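Spike protein S1 (Bat coronavirus HKU9, PDB 5GYQ) forms the putative receptor-binding domain of the viral spike, which probably attaches the virion to a host receptor to start infection. Local coordinates at residues V12-V20 against F105-A116; Y28-V38 against L56-L66. All coordinates share one frame; numbering follows the deposited sequence.

Contact 1 (V12-V20 against F105-A116); sequences VLQDPPQPV and FYLNSTAPYAVA. With NAG (2-acetamido-2-deoxy-beta-D-glucopyranose), chain B.
The carboxamide of Q18 closes on the backbone of the facing segment with both its atoms: OE1 takes the amide N of A114 at 2.7 Å in a nearly straight bond (172°), while NE2 gives a hydrogen to P112 O at 2.9 Å. This two-pronged grip lies in the S1 C-terminal domain of a betacoronavirus spike, where a proline-rich run leaving helix 10-14 lies along the end of strand 100-111 and the loop after it. Both bonds are oblique to the carbonyls that accept them. The N-H of A114 stands above the amide plane of Q18, and NE2 likewise approaches P112 O from above its carbonyl plane. Two bonds fix the rotation of the amide. CG of Q18, beside the backbone N (chi1 -57°), rests 3.6 Å from A114 CB, and the bend at chi2 (-68°) carries the amide on to the backbone.

Beyond Q18, the side chains of P19 and Y113 run at about a right angle, P19 CG lying 3.9 Å from Y113 CE1; P19 CG also meets V115 CG2. That same methyl sits over the centre of one face of the Y113 ring. The edge of this ring receives the sugar: O5 of the N-acetylglucosamine lies in its plane, 3.5 Å from CE2. The phenol OH is hydrogen-bonded to H75 ND1 and N72 N, so this tyrosine joins the proline-rich run to the glycan pocket. V20 extends the apolar seam to the methyls of A114 and A116. At the other end, R70 NE is hydrogen-bonded to P16 O, while CG and CD of P16 meet the two methyls of L107, CG 3.8 Å from CD1. L13 CD2 lies 4.1 Å from F105 CZ.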
loop_
_atom_site.group_PDB
_atom_site.type_symbol
_atom_site.label_atom_id
_atom_site.label_comp_id
_atom_site.label_asym_id
_atom_site.label_seq_id
_atom_site.Cartn_x
_atom_site.Cartn_y
_atom_site.Cartn_z
ATOM N N VAL A 12 7.620 8.520 2.530
ATOM C CA VAL A 12 6.934 7.895 1.412
ATOM C C VAL A 12 5.442 8.217 1.468
ATOM O O VAL A 12 4.753 8.201 0.447
ATOM C CB VAL A 12 7.154 6.366 1.389
ATOM C CG1 VAL A 12 6.098 5.642 2.207
ATOM C CG2 VAL A 12 7.149 5.864 -0.034
ATOM N N LEU A 13 4.951 8.529 2.664
ATOM C CA LEU A 13 3.552 8.887 2.832
ATOM C C LEU A 13 3.285 10.281 2.293
ATOM O O LEU A 13 2.195 10.556 1.801
ATOM C CB LEU A 13 3.138 8.807 4.299
ATOM C CG LEU A 13 2.863 7.404 4.833
ATOM C CD1 LEU A 13 2.516 7.456 6.310
ATOM C CD2 LEU A 13 1.753 6.734 4.038
ATOM N N GLN A 14 4.269 11.170 2.381
ATOM C CA GLN A 14 4.059 12.511 1.833
ATOM C C GLN A 14 4.329 12.572 0.324
ATOM O O GLN A 14 3.981 13.555 -0.331
ATOM C CB GLN A 14 4.916 13.537 2.586
ATOM C CG GLN A 14 6.390 13.504 2.269
ATOM C CD GLN A 14 7.200 14.354 3.228
ATOM O OE1 GLN A 14 6.876 14.460 4.413
ATOM N NE2 GLN A 14 8.258 14.967 2.721
ATOM N N ASP A 15 4.936 11.524 -0.225
ATOM C CA ASP A 15 5.134 11.437 -1.671
ATOM C C ASP A 15 5.153 9.986 -2.151
ATOM O O ASP A 15 6.221 9.435 -2.424
ATOM C CB ASP A 15 6.431 12.139 -2.082
ATOM C CG ASP A 15 6.604 12.219 -3.593
ATOM O OD1 ASP A 15 5.600 12.069 -4.320
ATOM O OD2 ASP A 15 7.744 12.436 -4.051
ATOM N N PRO A 16 3.966 9.366 -2.261
ATOM C CA PRO A 16 3.835 7.963 -2.668
ATOM C C PRO A 16 4.445 7.676 -4.036
ATOM O O PRO A 16 4.240 8.444 -4.976
ATOM C CB PRO A 16 2.319 7.747 -2.696
ATOM C CG PRO A 16 1.779 8.773 -1.759
ATOM C CD PRO A 16 2.660 9.968 -1.947
ATOM N N PRO A 17 5.189 6.567 -4.148
ATOM C CA PRO A 17 5.847 6.222 -5.411
ATOM C C PRO A 17 4.844 5.832 -6.489
ATOM O O PRO A 17 3.691 5.526 -6.179
ATOM C CB PRO A 17 6.736 5.034 -5.031
ATOM C CG PRO A 17 6.072 4.426 -3.844
ATOM C CD PRO A 17 5.411 5.552 -3.102
ATOM N N GLN A 18 5.278 5.868 -7.744
ATOM C CA GLN A 18 4.464 5.365 -8.838
ATOM C C GLN A 18 4.192 3.887 -8.584
ATOM O O GLN A 18 5.040 3.189 -8.029
ATOM C CB GLN A 18 5.170 5.570 -10.180
ATOM C CG GLN A 18 5.532 7.019 -10.483
ATOM C CD GLN A 18 4.314 7.894 -10.728
ATOM O OE1 GLN A 18 3.213 7.399 -10.968
ATOM N NE2 GLN A 18 4.509 9.207 -10.666
ATOM N N PRO A 19 3.003 3.407 -8.976
ATOM C CA PRO A 19 2.629 2.014 -8.702
ATOM C C PRO A 19 3.581 1.001 -9.331
ATOM O O PRO A 19 3.737 -0.096 -8.791
ATOM C CB PRO A 19 1.228 1.899 -9.311
ATOM C CG PRO A 19 1.113 3.037 -10.260
ATOM C CD PRO A 19 1.938 4.137 -9.680
ATOM N N VAL A 20 4.219 1.362 -10.442
ATOM C CA VAL A 20 5.175 0.458 -11.072
ATOM C C VAL A 20 6.369 0.208 -10.139
ATOM O O VAL A 20 6.993 -0.850 -10.193
ATOM C CB VAL A 20 5.656 0.996 -12.447
ATOM C CG1 VAL A 20 6.464 2.280 -12.293
ATOM C CG2 VAL A 20 6.462 -0.062 -13.183
ATOM N N PHE A 105 -5.987 7.675 0.558
ATOM C CA PHE A 105 -6.055 8.995 1.171
ATOM C C PHE A 105 -5.741 10.089 0.156
ATOM O O PHE A 105 -5.097 9.838 -0.864
ATOM C CB PHE A 105 -5.095 9.081 2.363
ATOM C CG PHE A 105 -3.670 8.728 2.028
ATOM C CD1 PHE A 105 -2.757 9.715 1.695
ATOM C CD2 PHE A 105 -3.239 7.411 2.059
ATOM C CE1 PHE A 105 -1.443 9.394 1.393
ATOM C CE2 PHE A 105 -1.930 7.087 1.757
ATOM C CZ PHE A 105 -1.032 8.081 1.424
ATOM N N TYR A 106 -6.194 11.306 0.447
ATOM C CA TYR A 106 -6.063 12.423 -0.484
ATOM C C TYR A 106 -4.634 12.947 -0.601
ATOM O O TYR A 106 -3.930 13.100 0.395
ATOM C CB TYR A 106 -7.001 13.565 -0.071
ATOM C CG TYR A 106 -8.464 13.252 -0.293
ATOM C CD1 TYR A 106 -9.061 13.463 -1.529
ATOM C CD2 TYR A 106 -9.245 12.734 0.730
ATOM C CE1 TYR A 106 -10.398 13.173 -1.740
ATOM C CE2 TYR A 106 -10.583 12.442 0.530
ATOM C CZ TYR A 106 -11.154 12.661 -0.707
ATOM O OH TYR A 106 -12.483 12.369 -0.909
ATOM N N LEU A 107 -4.220 13.213 -1.836
ATOM C CA LEU A 107 -2.931 13.831 -2.120
ATOM C C LEU A 107 -3.129 15.202 -2.750
ATOM O O LEU A 107 -2.210 16.023 -2.768
ATOM C CB LEU A 107 -2.095 12.953 -3.055
ATOM C CG LEU A 107 -1.370 11.749 -2.460
ATOM C CD1 LEU A 107 -0.687 10.962 -3.559
ATOM C CD2 LEU A 107 -0.360 12.204 -1.420
ATOM N N ASN A 108 -4.335 15.428 -3.269
ATOM C CA ASN A 108 -4.679 16.665 -3.965
ATOM C C ASN A 108 -3.694 16.961 -5.088
ATOM O O ASN A 108 -3.226 18.089 -5.239
ATOM C CB ASN A 108 -4.731 17.840 -2.987
ATOM C CG ASN A 108 -5.453 17.495 -1.702
ATOM O OD1 ASN A 108 -4.958 17.762 -0.608
ATOM N ND2 ASN A 108 -6.630 16.889 -1.828
ATOM N N SER A 109 -3.382 15.936 -5.872
ATOM C CA SER A 109 -2.363 16.056 -6.903
ATOM C C SER A 109 -2.748 15.328 -8.185
ATOM O O SER A 109 -3.054 14.135 -8.166
ATOM C CB SER A 109 -1.027 15.516 -6.385
ATOM O OG SER A 109 -0.051 15.479 -7.413
ATOM N N THR A 110 -2.747 16.060 -9.295
ATOM C CA THR A 110 -2.845 15.447 -10.613
ATOM C C THR A 110 -1.476 15.546 -11.275
ATOM O O THR A 110 -0.974 16.642 -11.525
ATOM C CB THR A 110 -3.917 16.110 -11.499
ATOM O OG1 THR A 110 -3.295 17.032 -12.400
ATOM C CG2 THR A 110 -4.951 16.831 -10.650
ATOM N N ALA A 111 -0.873 14.396 -11.550
ATOM C CA ALA A 111 0.536 14.357 -11.932
ATOM C C ALA A 111 0.812 13.218 -12.910
ATOM O O ALA A 111 -0.101 12.444 -13.222
ATOM C CB ALA A 111 1.405 14.221 -10.680
ATOM N N PRO A 112 2.057 13.128 -13.420
ATOM C CA PRO A 112 2.450 11.914 -14.136
ATOM C C PRO A 112 2.102 10.656 -13.350
ATOM O O PRO A 112 2.399 10.555 -12.160
ATOM C CB PRO A 112 3.962 12.078 -14.284
ATOM C CG PRO A 112 4.143 13.548 -14.423
ATOM C CD PRO A 112 3.070 14.194 -13.571
ATOM N N TYR A 113 1.457 9.717 -14.030
ATOM C CA TYR A 113 0.962 8.503 -13.408
ATOM C C TYR A 113 1.580 7.322 -14.140
ATOM O O TYR A 113 1.121 6.941 -15.218
ATOM C CB TYR A 113 -0.568 8.478 -13.465
ATOM C CG TYR A 113 -1.251 7.343 -12.731
ATOM C CD1 TYR A 113 -0.819 6.928 -11.477
ATOM C CD2 TYR A 113 -2.360 6.717 -13.282
ATOM C CE1 TYR A 113 -1.463 5.896 -10.805
ATOM C CE2 TYR A 113 -3.009 5.695 -12.620
ATOM C CZ TYR A 113 -2.556 5.285 -11.384
ATOM O OH TYR A 113 -3.207 4.263 -10.732
ATOM N N ALA A 114 2.644 6.766 -13.569
ATOM C CA ALA A 114 3.433 5.749 -14.258
ATOM C C ALA A 114 2.903 4.348 -13.986
ATOM O O ALA A 114 3.164 3.766 -12.933
ATOM C CB ALA A 114 4.894 5.848 -13.855
ATOM N N VAL A 115 2.163 3.812 -14.950
ATOM C CA VAL A 115 1.522 2.514 -14.804
ATOM C C VAL A 115 1.927 1.582 -15.938
ATOM O O VAL A 115 1.715 1.898 -17.105
ATOM C CB VAL A 115 -0.013 2.649 -14.779
ATOM C CG1 VAL A 115 -0.674 1.284 -14.644
ATOM C CG2 VAL A 115 -0.443 3.565 -13.651
ATOM N N ALA A 116 2.512 0.437 -15.595
ATOM C CA ALA A 116 2.890 -0.549 -16.603
ATOM C C ALA A 116 1.641 -1.160 -17.218
ATOM O O ALA A 116 0.654 -1.397 -16.521
ATOM C CB ALA A 116 3.769 -1.630 -15.994
HETATM C C1 NAG B . -6.392 6.148 -14.519
HETATM C C2 NAG B . -7.441 6.799 -15.391
HETATM C C3 NAG B . -7.798 5.872 -16.543
HETATM C C4 NAG B . -6.541 5.481 -17.318
HETATM C C5 NAG B . -5.423 5.011 -16.381
HETATM C C6 NAG B . -4.092 4.887 -17.087
HETATM C C7 NAG B . -8.890 8.420 -14.259
HETATM C C8 NAG B . -10.150 8.625 -13.474
HETATM N N2 NAG B . -8.623 7.159 -14.626
HETATM O O3 NAG B . -8.718 6.551 -17.388
HETATM O O4 NAG B . -6.809 4.377 -18.179
HETATM O O5 NAG B . -5.223 5.919 -15.285
HETATM O O6 NAG B . -3.087 4.376 -16.222
HETATM O O7 NAG B . -8.142 9.349 -14.551
#

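Contact 2 (Y28-V38 against L56-L66)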
loop_
_atom_site.group_PDB
_atom_site.type_symbol
_atom_site.label_atom_id
_atom_site.label_comp_id
_atom_site.label_asym_id
_atom_site.label_seq_id
_atom_site.Cartn_x
_atom_site.Cartn_y
_atom_site.Cartn_z
ATOM N N TYR A 28 8.002 -5.987 12.240
ATOM C CA TYR A 28 8.108 -7.241 12.975
ATOM C C TYR A 28 8.769 -7.030 14.336
ATOM O O TYR A 28 9.776 -6.327 14.435
ATOM C CB TYR A 28 8.901 -8.264 12.155
ATOM C CG TYR A 28 9.080 -9.598 12.838
ATOM C CD1 TYR A 28 10.246 -9.893 13.532
ATOM C CD2 TYR A 28 8.082 -10.562 12.792
ATOM C CE1 TYR A 28 10.413 -11.113 14.160
ATOM C CE2 TYR A 28 8.240 -11.784 13.418
ATOM C CZ TYR A 28 9.407 -12.054 14.100
ATOM O OH TYR A 28 9.573 -13.268 14.727
ATOM N N ASP A 29 8.192 -7.637 15.373
ATOM C CA ASP A 29 8.738 -7.593 16.733
ATOM C C ASP A 29 9.004 -6.160 17.193
ATOM O O ASP A 29 10.144 -5.799 17.490
ATOM C CB ASP A 29 10.024 -8.425 16.812
ATOM C CG ASP A 29 10.483 -8.677 18.242
ATOM O OD1 ASP A 29 11.662 -9.051 18.427
ATOM O OD2 ASP A 29 9.674 -8.505 19.179
ATOM N N CYS A 30 7.953 -5.347 17.248
ATOM C CA CYS A 30 8.119 -3.931 17.558
ATOM C C CYS A 30 6.833 -3.218 17.978
ATOM O O CYS A 30 5.721 -3.744 17.840
ATOM C CB CYS A 30 8.711 -3.200 16.350
ATOM S SG CYS A 30 7.576 -3.084 14.939
ATOM N N VAL A 31 7.012 -2.006 18.491
ATOM C CA VAL A 31 5.905 -1.111 18.790
ATOM C C VAL A 31 5.750 -0.129 17.634
ATOM O O VAL A 31 6.720 0.492 17.204
ATOM C CB VAL A 31 6.127 -0.347 20.110
ATOM C CG1 VAL A 31 4.906 0.481 20.453
ATOM C CG2 VAL A 31 6.441 -1.316 21.236
ATOM N N PHE A 32 4.527 0.003 17.132
ATOM C CA PHE A 32 4.264 0.803 15.946
ATOM C C PHE A 32 3.101 1.762 16.169
ATOM O O PHE A 32 2.079 1.387 16.737
ATOM C CB PHE A 32 3.981 -0.110 14.749
ATOM C CG PHE A 32 3.655 0.628 13.482
ATOM C CD1 PHE A 32 2.403 0.514 12.900
ATOM C CD2 PHE A 32 4.602 1.433 12.872
ATOM C CE1 PHE A 32 2.101 1.190 11.731
ATOM C CE2 PHE A 32 4.305 2.114 11.704
ATOM C CZ PHE A 32 3.054 1.991 11.135
ATOM N N ASP A 33 3.266 3.003 15.725
ATOM C CA ASP A 33 2.206 3.997 15.841
ATOM C C ASP A 33 1.288 3.939 14.626
ATOM O O ASP A 33 1.554 4.568 13.603
ATOM C CB ASP A 33 2.799 5.399 16.003
ATOM C CG ASP A 33 1.740 6.452 16.287
ATOM O OD1 ASP A 33 2.051 7.657 16.166
ATOM O OD2 ASP A 33 0.595 6.079 16.627
ATOM N N PHE A 34 0.201 3.182 14.753
ATOM C CA PHE A 34 -0.725 2.949 13.647
ATOM C C PHE A 34 -1.423 4.215 13.161
ATOM O O PHE A 34 -1.909 4.266 12.033
ATOM C CB PHE A 34 -1.780 1.918 14.052
ATOM C CG PHE A 34 -1.335 0.495 13.889
ATOM C CD1 PHE A 34 -0.536 -0.110 14.845
ATOM C CD2 PHE A 34 -1.722 -0.241 12.781
ATOM C CE1 PHE A 34 -0.125 -1.422 14.697
ATOM C CE2 PHE A 34 -1.317 -1.551 12.627
ATOM C CZ PHE A 34 -0.516 -2.144 13.589
ATOM N N THR A 35 -1.472 5.228 14.021
ATOM C CA THR A 35 -2.137 6.488 13.705
ATOM C C THR A 35 -1.575 7.132 12.437
ATOM O O THR A 35 -2.304 7.769 11.674
ATOM C CB THR A 35 -2.008 7.483 14.879
ATOM O OG1 THR A 35 -2.515 6.878 16.075
ATOM C CG2 THR A 35 -2.784 8.757 14.595
ATOM N N VAL A 36 -0.278 6.948 12.218
ATOM C CA VAL A 36 0.415 7.556 11.089
ATOM C C VAL A 36 -0.146 7.077 9.751
ATOM O O VAL A 36 -0.262 7.857 8.804
ATOM C CB VAL A 36 1.931 7.257 11.143
ATOM C CG1 VAL A 36 2.651 7.913 9.975
ATOM C CG2 VAL A 36 2.516 7.730 12.466
ATOM N N VAL A 37 -0.509 5.801 9.681
ATOM C CA VAL A 37 -0.988 5.224 8.432
ATOM C C VAL A 37 -2.502 5.047 8.420
ATOM O O VAL A 37 -3.062 4.535 7.451
ATOM C CB VAL A 37 -0.325 3.863 8.151
ATOM C CG1 VAL A 37 1.181 4.027 8.034
ATOM C CG2 VAL A 37 -0.672 2.869 9.246
ATOM N N VAL A 38 -3.165 5.468 9.494
ATOM C CA VAL A 38 -4.620 5.382 9.559
ATOM C C VAL A 38 -5.262 6.737 9.865
ATOM O O VAL A 38 -5.687 7.449 8.957
ATOM C CB VAL A 38 -5.085 4.352 10.616
ATOM C CG1 VAL A 38 -6.600 4.192 10.570
ATOM C CG2 VAL A 38 -4.406 3.007 10.389
ATOM N N LEU A 56 -8.816 -2.327 13.918
ATOM C CA LEU A 56 -7.504 -2.414 13.269
ATOM C C LEU A 56 -6.331 -2.000 14.160
ATOM O O LEU A 56 -5.437 -2.800 14.437
ATOM C CB LEU A 56 -7.502 -1.545 12.007
ATOM C CG LEU A 56 -6.697 -1.926 10.759
ATOM C CD1 LEU A 56 -6.554 -0.704 9.857
ATOM C CD2 LEU A 56 -5.330 -2.523 11.072
ATOM N N ALA A 57 -6.342 -0.747 14.600
ATOM C CA ALA A 57 -5.192 -0.166 15.284
ATOM C C ALA A 57 -5.222 -0.366 16.795
ATOM O O ALA A 57 -4.466 0.280 17.518
ATOM C CB ALA A 57 -5.100 1.319 14.963
ATOM N N SER A 58 -6.083 -1.262 17.271
ATOM C CA SER A 58 -6.276 -1.434 18.707
ATOM C C SER A 58 -5.644 -2.712 19.252
ATOM O O SER A 58 -5.536 -2.884 20.465
ATOM C CB SER A 58 -7.767 -1.427 19.046
ATOM O OG SER A 58 -8.401 -2.604 18.578
ATOM N N MET A 59 -5.229 -3.611 18.367
ATOM C CA MET A 59 -4.693 -4.894 18.814
ATOM C C MET A 59 -3.322 -5.197 18.223
ATOM O O MET A 59 -2.808 -4.442 17.398
ATOM C CB MET A 59 -5.673 -6.022 18.476
ATOM C CG MET A 59 -6.152 -6.029 17.036
ATOM S SD MET A 59 -7.548 -7.142 16.780
ATOM C CE MET A 59 -6.818 -8.718 17.216
ATOM N N CYS A 60 -2.735 -6.307 18.660
ATOM C CA CYS A 60 -1.404 -6.706 18.218
ATOM C C CYS A 60 -1.477 -7.722 17.085
ATOM O O CYS A 60 -2.509 -8.353 16.870
ATOM C CB CYS A 60 -0.602 -7.282 19.387
ATOM S SG CYS A 60 -0.268 -6.106 20.721
ATOM N N TYR A 61 -0.371 -7.878 16.365
ATOM C CA TYR A 61 -0.325 -8.791 15.231
ATOM C C TYR A 61 0.986 -9.565 15.175
ATOM O O TYR A 61 1.973 -9.176 15.799
ATOM C CB TYR A 61 -0.532 -8.019 13.925
ATOM C CG TYR A 61 -1.835 -7.262 13.882
ATOM C CD1 TYR A 61 -3.012 -7.894 13.502
ATOM C CD2 TYR A 61 -1.891 -5.920 14.231
ATOM C CE1 TYR A 61 -4.205 -7.209 13.466
ATOM C CE2 TYR A 61 -3.084 -5.226 14.198
ATOM C CZ TYR A 61 -4.237 -5.875 13.814
ATOM O OH TYR A 61 -5.430 -5.190 13.778
ATOM N N GLY A 62 0.984 -10.666 14.429
ATOM C CA GLY A 62 2.188 -11.453 14.226
ATOM C C GLY A 62 3.207 -10.680 13.414
ATOM O O GLY A 62 4.410 -10.776 13.650
ATOM N N SER A 63 2.708 -9.910 12.452
ATOM C CA SER A 63 3.533 -9.033 11.627
ATOM C C SER A 63 2.644 -8.080 10.844
ATOM O O SER A 63 1.468 -8.376 10.596
ATOM C CB SER A 63 4.410 -9.840 10.666
ATOM O OG SER A 63 3.649 -10.309 9.566
ATOM N N VAL A 64 3.204 -6.939 10.454
ATOM C CA VAL A 64 2.452 -5.967 9.662
ATOM C C VAL A 64 3.266 -5.524 8.453
ATOM O O VAL A 64 4.427 -5.174 8.584
ATOM C CB VAL A 64 2.058 -4.728 10.497
ATOM C CG1 VAL A 64 1.381 -3.682 9.621
ATOM C CG2 VAL A 64 1.150 -5.129 11.649
ATOM N N THR A 65 2.661 -5.543 7.273
ATOM C CA THR A 65 3.348 -5.092 6.069
ATOM C C THR A 65 2.648 -3.874 5.483
ATOM O O THR A 65 1.429 -3.856 5.355
ATOM C CB THR A 65 3.419 -6.205 5.012
ATOM O OG1 THR A 65 4.046 -7.361 5.579
ATOM C CG2 THR A 65 4.219 -5.743 3.804
ATOM N N LEU A 66 3.426 -2.851 5.141
ATOM C CA LEU A 66 2.876 -1.638 4.543
ATOM C C LEU A 66 3.358 -1.458 3.111
ATOM O O LEU A 66 4.544 -1.243 2.874
ATOM C CB LEU A 66 3.261 -0.408 5.367
ATOM C CG LEU A 66 2.970 -0.472 6.866
ATOM C CD1 LEU A 66 3.524 0.759 7.572
ATOM C CD2 LEU A 66 1.478 -0.616 7.119
HETATM O O HOH W 1 6.307 -9.652 15.303
#
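The F34 ring has V64 CG2 at its edge, 3.9 Å from CZ, and the same CZ also meets Y61 CE2 obliquely. F32, from the same segment as F34, covers one face: its CD1 lies 3.5 Å above the F34 plane, offset toward the rim, while CE1 of F34 in turn lies in the plane of the F32 ring at its edge. With CG beside the backbone N (chi1 -84°), F34 directs its ring into the other segment while its CB presses on the methyl of A57, 3.5 Å away.

At the edge of the Y61 ring, in its plane, lies L56 O; the approach of the Y61 OH to it is unusually short, and its exact length is doubtful. L66 approaches F32 from the opposite direction, its CD1 3.8 Å from CZ, and the same methyl touches V37 CG1. At the other end, the edge of the Y28 ring faces S63 CB. A water there accepts from D29 N and donates to G62 O, each at 2.8 Å, bridging two backbones that share no direct hydrogen bond.

Each segment carries a half-cystine: C30 pairs with C6, and C60 with C166. Strand 30-32 is the middle of a small parallel sheet, flanked by 4-5 and 165-167, whereas 63-66 belongs to strand 63-71 of the five-stranded antiparallel sheet. The aromatic and aliphatic cluster thus packs the small sheet and its following turn against the large one, in the disulfide-braced core of the putative receptor-binding domain of this betacoronavirus spike.

How the contacts relate
Contacts 1 and 2 lie on opposite sides of the domain's centre, their centres about 23 Å apart, yet both reach the five-stranded antiparallel sheet. Contact 1 uses strand 100-111 and contact 2 residues 63-66 of strand 63-71; R70, near the far end of that second strand, bonds to the proline-rich run of contact 1. They meet directly at L13, whose CD1 lies 3.7 Å from V36 CG1 and 4.1 Å from V37 CG1. In sequence, both segments of contact 2 fall between those of contact 1. Contact 1 meets the glycan pocket through Y113 and V115; N72, T74, H75 and S146 complete it, and none of these six lies in contact 2.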